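Local coordinates for protein glycoside hydrolase family 5 (Aspergillus oryzae, PDB 6LA0) that acts as a secreted rutinosidase of glycoside hydrolase family 5, cleaving rutinose from its glycosides, and may also hydrolyse beta-1,3-glucans, at residues Val12-Phe17 / Pro293-Glu298; Glu191-Asp194 / Val200-Thr203; Arg210-Val215 / Gln245-Gln250; Val261-Phe266 / Gln284-Asp289. All blocks are in the same frame, centred on the assembly; numbering follows the deposited sequence.

Contact 1 of 4, residues Val12-Phe17 / Pro293-Glu298. With NAG (2-acetamido-2-deoxy-beta-D-glucopyranose), chain C.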
# COMPACT_ATOMS: atom_id res chain seq x y z
N VAL A 12 -14.79 10.38 -7.26
CA VAL A 12 -14.00 9.66 -8.25
C VAL A 12 -14.75 8.41 -8.69
O VAL A 12 -15.29 7.66 -7.86
CB VAL A 12 -12.62 9.31 -7.67
CG1 VAL A 12 -12.05 8.11 -8.35
CG2 VAL A 12 -11.67 10.52 -7.76
N ASN A 13 -14.78 8.17 -10.00
CA ASN A 13 -15.32 6.94 -10.56
C ASN A 13 -14.16 6.17 -11.18
O ASN A 13 -13.61 6.59 -12.19
CB ASN A 13 -16.39 7.24 -11.60
CG ASN A 13 -17.09 6.00 -12.09
OD1 ASN A 13 -16.46 5.01 -12.45
ND2 ASN A 13 -18.41 6.05 -12.09
N TRP A 14 -13.80 5.05 -10.56
CA TRP A 14 -12.56 4.39 -10.93
C TRP A 14 -12.65 3.68 -12.27
O TRP A 14 -11.61 3.23 -12.77
CB TRP A 14 -12.15 3.41 -9.83
CG TRP A 14 -11.36 4.06 -8.69
CD1 TRP A 14 -11.82 4.32 -7.41
CD2 TRP A 14 -9.98 4.49 -8.71
NE1 TRP A 14 -10.81 4.90 -6.66
CE2 TRP A 14 -9.68 5.02 -7.43
CE3 TRP A 14 -8.98 4.50 -9.69
CZ2 TRP A 14 -8.42 5.53 -7.11
CZ3 TRP A 14 -7.73 5.01 -9.37
CH2 TRP A 14 -7.46 5.52 -8.09
N THR A 15 -13.84 3.55 -12.86
CA THR A 15 -13.88 3.00 -14.22
C THR A 15 -13.40 4.00 -15.27
O THR A 15 -13.11 3.60 -16.40
CB THR A 15 -15.30 2.53 -14.60
OG1 THR A 15 -16.11 3.66 -14.90
CG2 THR A 15 -15.93 1.72 -13.46
N THR A 16 -13.33 5.29 -14.93
CA THR A 16 -12.87 6.35 -15.82
C THR A 16 -11.68 7.14 -15.27
O THR A 16 -10.85 7.61 -16.05
CB THR A 16 -14.01 7.34 -16.12
OG1 THR A 16 -14.52 7.90 -14.90
CG2 THR A 16 -15.16 6.63 -16.84
N PHE A 17 -11.57 7.27 -13.95
CA PHE A 17 -10.47 7.99 -13.33
C PHE A 17 -9.15 7.23 -13.49
O PHE A 17 -9.11 6.00 -13.36
CB PHE A 17 -10.79 8.20 -11.85
CG PHE A 17 -9.76 8.97 -11.07
CD1 PHE A 17 -9.68 10.35 -11.17
CD2 PHE A 17 -8.90 8.31 -10.21
CE1 PHE A 17 -8.74 11.08 -10.42
CE2 PHE A 17 -7.95 9.03 -9.46
CZ PHE A 17 -7.88 10.41 -9.57
N PRO A 293 -12.88 -2.18 -12.21
CA PRO A 293 -11.59 -1.66 -12.67
C PRO A 293 -10.43 -2.09 -11.77
O PRO A 293 -10.61 -2.55 -10.64
CB PRO A 293 -11.79 -0.14 -12.61
CG PRO A 293 -12.75 0.05 -11.45
CD PRO A 293 -13.65 -1.18 -11.45
N VAL A 294 -9.21 -1.90 -12.30
CA VAL A 294 -7.97 -2.35 -11.67
C VAL A 294 -7.01 -1.18 -11.50
O VAL A 294 -6.83 -0.38 -12.42
CB VAL A 294 -7.30 -3.47 -12.50
CG1 VAL A 294 -5.96 -3.84 -11.88
CG2 VAL A 294 -8.20 -4.69 -12.61
N PHE A 295 -6.37 -1.10 -10.33
CA PHE A 295 -5.33 -0.14 -10.02
C PHE A 295 -4.11 -0.89 -9.51
O PHE A 295 -4.24 -1.88 -8.78
CB PHE A 295 -5.81 0.89 -8.96
CG PHE A 295 -4.83 2.02 -8.70
CD1 PHE A 295 -4.69 3.07 -9.60
CD2 PHE A 295 -4.09 2.05 -7.52
CE1 PHE A 295 -3.81 4.12 -9.34
CE2 PHE A 295 -3.21 3.10 -7.25
CZ PHE A 295 -3.07 4.13 -8.16
N THR A 296 -2.92 -0.46 -9.92
CA THR A 296 -1.68 -1.13 -9.52
C THR A 296 -1.10 -0.32 -8.36
O THR A 296 -0.26 0.55 -8.54
CB THR A 296 -0.71 -1.24 -10.69
OG1 THR A 296 -1.36 -1.84 -11.83
CG2 THR A 296 0.50 -2.08 -10.31
N GLY A 297 -1.54 -0.64 -7.15
CA GLY A 297 -1.17 0.15 -5.98
C GLY A 297 0.24 -0.02 -5.45
O GLY A 297 0.66 0.80 -4.62
N GLU A 298 0.96 -1.06 -5.88
CA GLU A 298 2.36 -1.28 -5.47
C GLU A 298 3.14 -1.91 -6.62
O GLU A 298 2.68 -2.88 -7.21
CB GLU A 298 2.46 -2.19 -4.25
CG GLU A 298 2.07 -1.56 -2.93
CD GLU A 298 2.36 -2.45 -1.74
OE1 GLU A 298 3.33 -3.22 -1.81
OE2 GLU A 298 1.63 -2.37 -0.72
C1 NAG C . -19.15 4.91 -12.53
C2 NAG C . -20.52 4.92 -11.87
C3 NAG C . -21.32 3.69 -12.29
C4 NAG C . -21.38 3.60 -13.81
C5 NAG C . -19.97 3.66 -14.40
C6 NAG C . -19.95 3.68 -15.91
C7 NAG C . -21.26 5.64 -9.64
C8 NAG C . -20.98 5.59 -8.16
N2 NAG C . -20.40 4.98 -10.42
O3 NAG C . -22.62 3.73 -11.74
O4 NAG C . -22.00 2.38 -14.20
O5 NAG C . -19.31 4.86 -13.96
O6 NAG C . -20.74 4.73 -16.43
O7 NAG C . -22.22 6.25 -10.09
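Trp14 lies over one face of the Phe295 ring, toward its rim, with CH2 4.0 Å above the plane. The closest atoms are Trp14 CZ3 and Phe295 CD1, 3.6 Å apart. The two planes stand obliquely, at 58°. Val12 CG1 and Phe17 CD2 lie over one face of the indole, both toward its rim. Val12 CG2 sits over the centre of the Phe17 ring, and Trp14 CE3 lies at its edge, in plane. Phe295 CG is anti to the backbone N (chi1 -174°), which turns the ring toward the indole.

Nearer the surface, Pro293 packs on the backbone of Trp14, with CB 3.4 Å from Trp14 O. Its CG also meets Trp14 CB at 3.8 Å and Thr15 CG2 at 4.1 Å. Trp14 NE1 is hydrogen-bonded to Thr185 OG1.

Asn13 carries N-acetylglucosamine on ND2. Its OD1 accepts from Thr15 N at 3.0 Å, in the carbonyl plane, forming an Asx turn. Thr15 OG1 reaches the same oxygen at 2.8 Å from above that plane. Two donors thus grip the amide oxygen of the glycosylated residue. Across the contact there is no hydrogen bond. Apolar packing joins the N-terminal loop to the start of strand 294-303, while the polar bonds stay within the loop and brace the sugar-bearing amide.

Contact 2 of 4, residues Glu191-Asp194 / Val200-Thr203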
# COMPACT_ATOMS: atom_id res chain seq x y z
N GLU A 191 -2.88 -7.32 1.32
CA GLU A 191 -2.21 -8.61 1.14
C GLU A 191 -2.57 -9.69 2.18
O GLU A 191 -1.68 -10.24 2.84
CB GLU A 191 -0.70 -8.42 1.06
CG GLU A 191 -0.28 -7.57 -0.14
CD GLU A 191 1.23 -7.43 -0.29
OE1 GLU A 191 1.97 -7.92 0.60
OE2 GLU A 191 1.69 -6.83 -1.31
N PRO A 192 -3.85 -10.06 2.28
CA PRO A 192 -4.21 -11.19 3.16
C PRO A 192 -3.75 -12.52 2.56
O PRO A 192 -4.09 -12.84 1.42
CB PRO A 192 -5.73 -11.10 3.25
CG PRO A 192 -6.13 -10.48 1.93
CD PRO A 192 -5.05 -9.46 1.66
N THR A 193 -2.99 -13.29 3.34
CA THR A 193 -2.59 -14.64 2.95
C THR A 193 -2.67 -15.56 4.16
O THR A 193 -2.44 -15.13 5.29
CB THR A 193 -1.16 -14.69 2.37
OG1 THR A 193 -0.22 -14.28 3.36
CG2 THR A 193 -1.02 -13.79 1.15
N ASP A 194 -2.97 -16.84 3.91
CA ASP A 194 -2.93 -17.84 4.97
C ASP A 194 -2.01 -19.04 4.69
O ASP A 194 -1.97 -19.95 5.52
CB ASP A 194 -4.36 -18.35 5.30
CG ASP A 194 -5.03 -19.06 4.12
OD1 ASP A 194 -4.46 -19.12 3.01
OD2 ASP A 194 -6.15 -19.56 4.32
N VAL A 200 5.70 -19.29 -1.94
CA VAL A 200 4.49 -19.04 -2.72
C VAL A 200 3.86 -17.69 -2.41
O VAL A 200 2.78 -17.37 -2.93
CB VAL A 200 3.46 -20.17 -2.51
CG1 VAL A 200 4.14 -21.52 -2.55
CG2 VAL A 200 2.69 -19.98 -1.20
N PHE A 201 4.51 -16.87 -1.58
CA PHE A 201 4.01 -15.52 -1.35
C PHE A 201 4.09 -14.72 -2.64
O PHE A 201 5.00 -14.89 -3.45
CB PHE A 201 4.79 -14.82 -0.24
CG PHE A 201 4.16 -13.54 0.24
CD1 PHE A 201 3.13 -13.57 1.18
CD2 PHE A 201 4.59 -12.31 -0.24
CE1 PHE A 201 2.55 -12.39 1.63
CE2 PHE A 201 4.02 -11.14 0.19
CZ PHE A 201 3.00 -11.17 1.13
N GLY A 202 3.11 -13.84 -2.82
CA GLY A 202 2.97 -13.09 -4.05
C GLY A 202 2.29 -13.84 -5.18
O GLY A 202 2.19 -13.29 -6.29
N THR A 203 1.82 -15.06 -4.96
CA THR A 203 1.17 -15.86 -5.98
C THR A 203 -0.23 -16.24 -5.51
O THR A 203 -0.55 -16.15 -4.32
CB THR A 203 1.98 -17.12 -6.32
OG1 THR A 203 1.95 -18.04 -5.22
CG2 THR A 203 3.44 -16.76 -6.66
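Phe201 carries most of this contact, with the rim of its ring against Glu191 and Thr193. The side chain crosses each of them at about a right angle. Its CG is anti to the backbone N (chi1 -168°), and this brings the ring end nearer to the 191-194 segment although the bond to CB leaves the backbone alongside that segment.

Glu191 OE1 comes to the ring edge 3.5 Å from Phe201 CZ. The carboxylate and ring planes are 67° apart. The glutamate chain is extended beyond CG, so its carboxylate reaches the far end of the phenyl group. The other oxygen, OE2, is hydrogen-bonded to His262 ND1.

Thr193 meets the adjoining part of the same rim. Its OG1 lies in the ring plane, 3.8 Å from Phe201 CE1, and its CG2 is 3.9 Å from that carbon. No hydrogen bond crosses the contact.

Phe201 sits in a type II beta turn from Val200 to Thr203, closed by Thr203 N to Val200 O at 3.2 Å. Gly202 takes the third position with a positive phi of 82°, where a side chain would collide with the preceding carbonyl. Asn190, Glu191 and Pro192 match the Asn-Glu-Pro signature of family 5, whose glutamate is the acid/base. Glu191 probably has that role here.

Both segments belong to the long loop between strand 184-187 and helix 209-229. Phe201 also meets Phe241 edge-to-face, beyond strand 235-237, and the Glu191 bond to His262 reaches strand 257-265.

Contact 3 of 4, residues Arg210-Val215 / Gln245-Gln250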
# COMPACT_ATOMS: atom_id res chain seq x y z
N ARG A 210 -10.62 -21.67 1.72
CA ARG A 210 -11.18 -21.48 3.05
C ARG A 210 -10.90 -20.06 3.57
O ARG A 210 -11.81 -19.39 4.07
CB ARG A 210 -10.59 -22.51 4.01
CG ARG A 210 -11.15 -22.41 5.40
CD ARG A 210 -10.96 -23.70 6.17
NE ARG A 210 -11.47 -23.55 7.53
CZ ARG A 210 -10.71 -23.32 8.59
NH1 ARG A 210 -9.38 -23.23 8.46
NH2 ARG A 210 -11.27 -23.20 9.79
N GLY A 211 -9.65 -19.61 3.46
CA GLY A 211 -9.31 -18.25 3.86
C GLY A 211 -9.99 -17.20 3.01
O GLY A 211 -10.31 -16.12 3.50
N ALA A 212 -10.24 -17.51 1.73
CA ALA A 212 -10.91 -16.56 0.85
C ALA A 212 -12.37 -16.33 1.24
O ALA A 212 -12.91 -15.25 0.99
CB ALA A 212 -10.81 -17.03 -0.60
N THR A 213 -13.04 -17.32 1.83
CA THR A 213 -14.42 -17.09 2.25
C THR A 213 -14.48 -16.06 3.37
O THR A 213 -15.37 -15.20 3.40
CB THR A 213 -15.09 -18.40 2.66
OG1 THR A 213 -14.44 -18.92 3.83
CG2 THR A 213 -14.98 -19.42 1.54
N TRP A 214 -13.51 -16.10 4.29
CA TRP A 214 -13.47 -15.10 5.35
C TRP A 214 -13.15 -13.72 4.79
O TRP A 214 -13.75 -12.72 5.20
CB TRP A 214 -12.46 -15.50 6.43
CG TRP A 214 -12.67 -14.75 7.73
CD1 TRP A 214 -11.91 -13.72 8.22
CD2 TRP A 214 -13.72 -14.96 8.70
NE1 TRP A 214 -12.42 -13.28 9.42
CE2 TRP A 214 -13.53 -14.03 9.74
CE3 TRP A 214 -14.79 -15.86 8.78
CZ2 TRP A 214 -14.38 -13.96 10.86
CZ3 TRP A 214 -15.64 -15.79 9.89
CH2 TRP A 214 -15.43 -14.84 10.91
N VAL A 215 -12.21 -13.65 3.84
CA VAL A 215 -11.89 -12.37 3.21
C VAL A 215 -13.12 -11.79 2.51
O VAL A 215 -13.41 -10.59 2.63
CB VAL A 215 -10.71 -12.54 2.23
CG1 VAL A 215 -10.44 -11.24 1.46
CG2 VAL A 215 -9.48 -12.97 2.99
N GLN A 245 -10.46 -11.57 -11.83
CA GLN A 245 -11.51 -12.48 -12.26
C GLN A 245 -11.88 -13.52 -11.20
O GLN A 245 -12.99 -14.07 -11.24
CB GLN A 245 -11.10 -13.19 -13.56
CG GLN A 245 -11.07 -12.25 -14.75
CD GLN A 245 -9.69 -11.68 -15.02
OE1 GLN A 245 -8.95 -11.33 -14.08
NE2 GLN A 245 -9.33 -11.59 -16.29
N TYR A 246 -10.97 -13.80 -10.26
CA TYR A 246 -11.26 -14.74 -9.18
C TYR A 246 -12.35 -14.21 -8.25
O TYR A 246 -13.10 -15.00 -7.68
CB TYR A 246 -9.98 -15.03 -8.38
CG TYR A 246 -10.16 -15.92 -7.16
CD1 TYR A 246 -10.56 -15.39 -5.93
CD2 TYR A 246 -9.93 -17.30 -7.23
CE1 TYR A 246 -10.74 -16.20 -4.81
CE2 TYR A 246 -10.10 -18.12 -6.11
CZ TYR A 246 -10.50 -17.55 -4.90
OH TYR A 246 -10.68 -18.34 -3.78
N TRP A 247 -12.43 -12.89 -8.08
CA TRP A 247 -13.36 -12.28 -7.13
C TRP A 247 -14.60 -11.71 -7.79
O TRP A 247 -15.61 -11.49 -7.10
CB TRP A 247 -12.67 -11.14 -6.36
CG TRP A 247 -11.46 -11.55 -5.57
CD1 TRP A 247 -10.15 -11.35 -5.90
CD2 TRP A 247 -11.45 -12.20 -4.29
NE1 TRP A 247 -9.33 -11.86 -4.93
CE2 TRP A 247 -10.10 -12.38 -3.92
CE3 TRP A 247 -12.45 -12.66 -3.42
CZ2 TRP A 247 -9.72 -13.00 -2.73
CZ3 TRP A 247 -12.07 -13.27 -2.23
CH2 TRP A 247 -10.72 -13.44 -1.90
N SER A 248 -14.54 -11.45 -9.09
CA SER A 248 -15.53 -10.56 -9.69
C SER A 248 -16.92 -11.17 -9.72
O SER A 248 -17.92 -10.44 -9.66
CB SER A 248 -15.08 -10.16 -11.09
OG SER A 248 -15.20 -11.23 -11.99
N ASN A 249 -17.03 -12.49 -9.78
CA ASN A 249 -18.37 -13.07 -9.84
C ASN A 249 -18.91 -13.42 -8.46
O ASN A 249 -20.03 -13.94 -8.38
CB ASN A 249 -18.38 -14.29 -10.76
CG ASN A 249 -18.38 -13.88 -12.22
OD1 ASN A 249 -17.38 -14.03 -12.92
ND2 ASN A 249 -19.49 -13.31 -12.67
N GLN A 250 -18.18 -13.11 -7.40
CA GLN A 250 -18.68 -13.25 -6.04
C GLN A 250 -19.22 -11.93 -5.48
O GLN A 250 -19.59 -11.88 -4.31
CB GLN A 250 -17.57 -13.79 -5.12
CG GLN A 250 -16.67 -14.84 -5.78
CD GLN A 250 -15.85 -15.64 -4.77
OE1 GLN A 250 -16.36 -16.05 -3.73
NE2 GLN A 250 -14.57 -15.87 -5.08
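Trp247 reaches across to Ala212 and Val215 with the end of its indole. From CB, its CG lies anti to the carbonyl carbon (chi1 -60°), which carries the ring toward helix 209-229. CG is at the edge of the Tyr246 ring, in its plane. Farther out, Tyr246 CD1 stands 3.6 Å above the indole plane and over its centre. On the pyrrole side, NE1 donates to Gly239 O, which fixes the rotation of the ring. On the benzene side, CZ3 comes to 3.9 Å from Ala212 O, which lies in the plane of the indole at its edge. The tip atom CH2 touches Ala212 CB at 3.8 Å and Val215 CG1 at 4.0 Å.

In the TIM barrel, helix 209-229 leads into strand 235-237, and the short helix 244-248 follows that strand. The contact therefore packs the N-terminal part of a long outer helix against the short helix that comes after the next strand. Trp247 also meets Phe237 of that strand, edge-to-face.

Tyr246 adds a second touch on the same methyl. Its OH lies 3.4 Å from Ala212 CB, which sits near the plane of the ring at its edge. The hydroxyl is hydrogen-bonded to Asp209 OD1, about one turn back from Ala212. Within 245-250, Gln250 NE2 donates to the backbone oxygen Tyr246 O at 3.1 Å, in a nearly straight bond of 170°.

Contact 4 of 4, residues Val261-Phe266 / Gln284-Asp289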
# COMPACT_ATOMS: atom_id res chain seq x y z
N VAL A 261 -3.95 -4.31 -7.40
CA VAL A 261 -3.01 -5.41 -7.61
C VAL A 261 -1.59 -4.91 -7.37
O VAL A 261 -1.26 -3.75 -7.63
CB VAL A 261 -3.14 -6.03 -9.03
CG1 VAL A 261 -4.56 -6.56 -9.27
CG2 VAL A 261 -2.72 -5.03 -10.13
N HIS A 262 -0.73 -5.82 -6.89
CA HIS A 262 0.67 -5.55 -6.60
C HIS A 262 1.57 -6.40 -7.50
O HIS A 262 1.36 -7.61 -7.64
CB HIS A 262 0.98 -5.83 -5.12
CG HIS A 262 0.21 -4.96 -4.18
ND1 HIS A 262 0.28 -5.09 -2.80
CD2 HIS A 262 -0.64 -3.93 -4.41
CE1 HIS A 262 -0.50 -4.18 -2.24
NE2 HIS A 262 -1.08 -3.47 -3.19
N THR A 263 2.60 -5.78 -8.07
CA THR A 263 3.46 -6.45 -9.04
C THR A 263 4.91 -6.14 -8.72
O THR A 263 5.32 -4.98 -8.83
CB THR A 263 3.13 -6.02 -10.47
OG1 THR A 263 1.73 -6.19 -10.72
CG2 THR A 263 3.95 -6.85 -11.48
N TYR A 264 5.68 -7.18 -8.36
CA TYR A 264 7.09 -7.05 -8.04
C TYR A 264 7.92 -8.06 -8.84
O TYR A 264 7.40 -9.06 -9.35
CB TYR A 264 7.34 -7.26 -6.55
CG TYR A 264 6.84 -6.13 -5.67
CD1 TYR A 264 7.48 -4.89 -5.68
CD2 TYR A 264 5.76 -6.31 -4.81
CE1 TYR A 264 7.05 -3.85 -4.84
CE2 TYR A 264 5.32 -5.28 -3.97
CZ TYR A 264 5.96 -4.05 -3.99
OH TYR A 264 5.55 -3.02 -3.16
N TYR A 265 9.24 -7.80 -8.89
CA TYR A 265 10.15 -8.58 -9.72
C TYR A 265 11.44 -9.00 -9.02
O TYR A 265 12.30 -9.63 -9.66
CB TYR A 265 10.50 -7.79 -10.99
CG TYR A 265 9.29 -7.43 -11.81
CD1 TYR A 265 8.81 -8.29 -12.78
CD2 TYR A 265 8.61 -6.23 -11.61
CE1 TYR A 265 7.68 -7.99 -13.52
CE2 TYR A 265 7.47 -5.91 -12.35
CZ TYR A 265 7.02 -6.80 -13.31
OH TYR A 265 5.90 -6.51 -14.07
N PHE A 266 11.62 -8.67 -7.73
CA PHE A 266 12.90 -8.93 -7.08
C PHE A 266 13.12 -10.41 -6.74
O PHE A 266 14.25 -10.79 -6.41
CB PHE A 266 13.03 -8.07 -5.82
CG PHE A 266 11.91 -8.24 -4.83
CD1 PHE A 266 12.00 -9.18 -3.81
CD2 PHE A 266 10.77 -7.46 -4.92
CE1 PHE A 266 10.97 -9.34 -2.88
CE2 PHE A 266 9.71 -7.62 -3.99
CZ PHE A 266 9.82 -8.56 -2.98
N GLN A 284 -0.94 -6.43 -18.90
CA GLN A 284 -1.97 -6.99 -19.78
C GLN A 284 -2.74 -8.11 -19.09
O GLN A 284 -3.97 -8.15 -19.15
CB GLN A 284 -1.34 -7.51 -21.08
CG GLN A 284 -2.36 -8.10 -22.06
CD GLN A 284 -1.75 -8.46 -23.41
OE1 GLN A 284 -0.69 -7.94 -23.79
NE2 GLN A 284 -2.41 -9.35 -24.14
N SER A 285 -2.04 -9.02 -18.42
CA SER A 285 -2.73 -10.15 -17.81
C SER A 285 -3.51 -9.76 -16.56
O SER A 285 -4.42 -10.49 -16.17
CB SER A 285 -1.73 -11.25 -17.48
OG SER A 285 -0.85 -10.82 -16.48
N LYS A 286 -3.16 -8.65 -15.91
CA LYS A 286 -3.89 -8.21 -14.72
C LYS A 286 -4.98 -7.20 -15.04
O LYS A 286 -5.54 -6.59 -14.12
CB LYS A 286 -2.91 -7.64 -13.68
CG LYS A 286 -1.96 -8.69 -13.12
CD LYS A 286 -1.16 -8.18 -11.91
CE LYS A 286 -0.06 -9.18 -11.54
NZ LYS A 286 0.67 -8.78 -10.32
N ALA A 287 -5.28 -6.99 -16.32
CA ALA A 287 -6.24 -5.96 -16.68
C ALA A 287 -7.66 -6.29 -16.22
O ALA A 287 -8.49 -5.39 -16.13
CB ALA A 287 -6.22 -5.72 -18.19
N GLY A 288 -7.95 -7.57 -15.95
CA GLY A 288 -9.26 -7.95 -15.47
C GLY A 288 -10.29 -8.18 -16.57
O GLY A 288 -10.00 -8.13 -17.77
N ASP A 289 -11.52 -8.46 -16.14
CA ASP A 289 -12.61 -8.77 -17.06
C ASP A 289 -13.53 -7.58 -17.36
O ASP A 289 -14.53 -7.76 -18.06
CB ASP A 289 -13.44 -9.94 -16.52
CG ASP A 289 -13.97 -9.68 -15.12
OD1 ASP A 289 -14.17 -8.50 -14.78
OD2 ASP A 289 -14.18 -10.66 -14.37
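Lys286 and Thr263 point at each other tip to tip. The lysine chain is extended beyond CG, and NZ donates to Thr263 OG1 at 2.8 Å. The threonine presents this hydroxyl with OG1 anti to the carbonyl carbon (chi1 -53°). NZ also lies 3.0 Å from His262 O. Before the tip, Lys286 CD and CE pass the same hydroxyl, with CE 3.6 Å from Thr263 OG1.

Val261 meets the lysine in another way. The two side chains slide past each other in opposite directions, and Val261 CG2 rests 3.9 Å from Lys286 CD. The aliphatic part of the lysine thus covers the valine, while its ammonium group goes on to Thr263 OG1, two residues farther along the strand, close to His262 O.

These residues belong to one beta-alpha-beta unit of the barrel, made of strand 257-265, helix 275-285 and strand 294-303. Lys286 is the first residue to leave helical geometry. From the end of the helix it lays its side chain back along the outer side of the first strand. Val261 and Thr263 both turn toward it.

His262, between them, turns the other way. Its NE2 is hydrogen-bonded to Asp260 OD2, and with Glu191 as the partner of ND1 this would hold the imidazole in place. Thr263 also touches Asp282 of the helix, whose OD2 is hydrogen-bonded to Tyr265 OH.

Contacts 1 and 4 share neighbouring strands, with Phe295 O 2.8 Å from Val261 N, and their centres are about 13 Å apart. Contacts 1, 2 and 4 converge at one end of the barrel. Glu298 OE1 lies 2.6 Å from Tyr264 OH, and contacts 2 and 4 meet where Glu191 OE2 lies 2.7 Å from His262 ND1. Glu298 OE1 and Glu191 OE2 are 4.0 Å apart, consistent with the paired glutamates of a family 5 active site. Contact 3 is farther out, about 20 Å from contact 1 between centres. It touches contact 4 through a probable hydrogen bond, Ser248 OG to Asp289 OD2 at 2.7 Å, and contact 2 where Val215 CG2 lies 4.2 Å from Pro192 CB. The sugar on Asn13 marks the opposite end of contact 1 from Glu298.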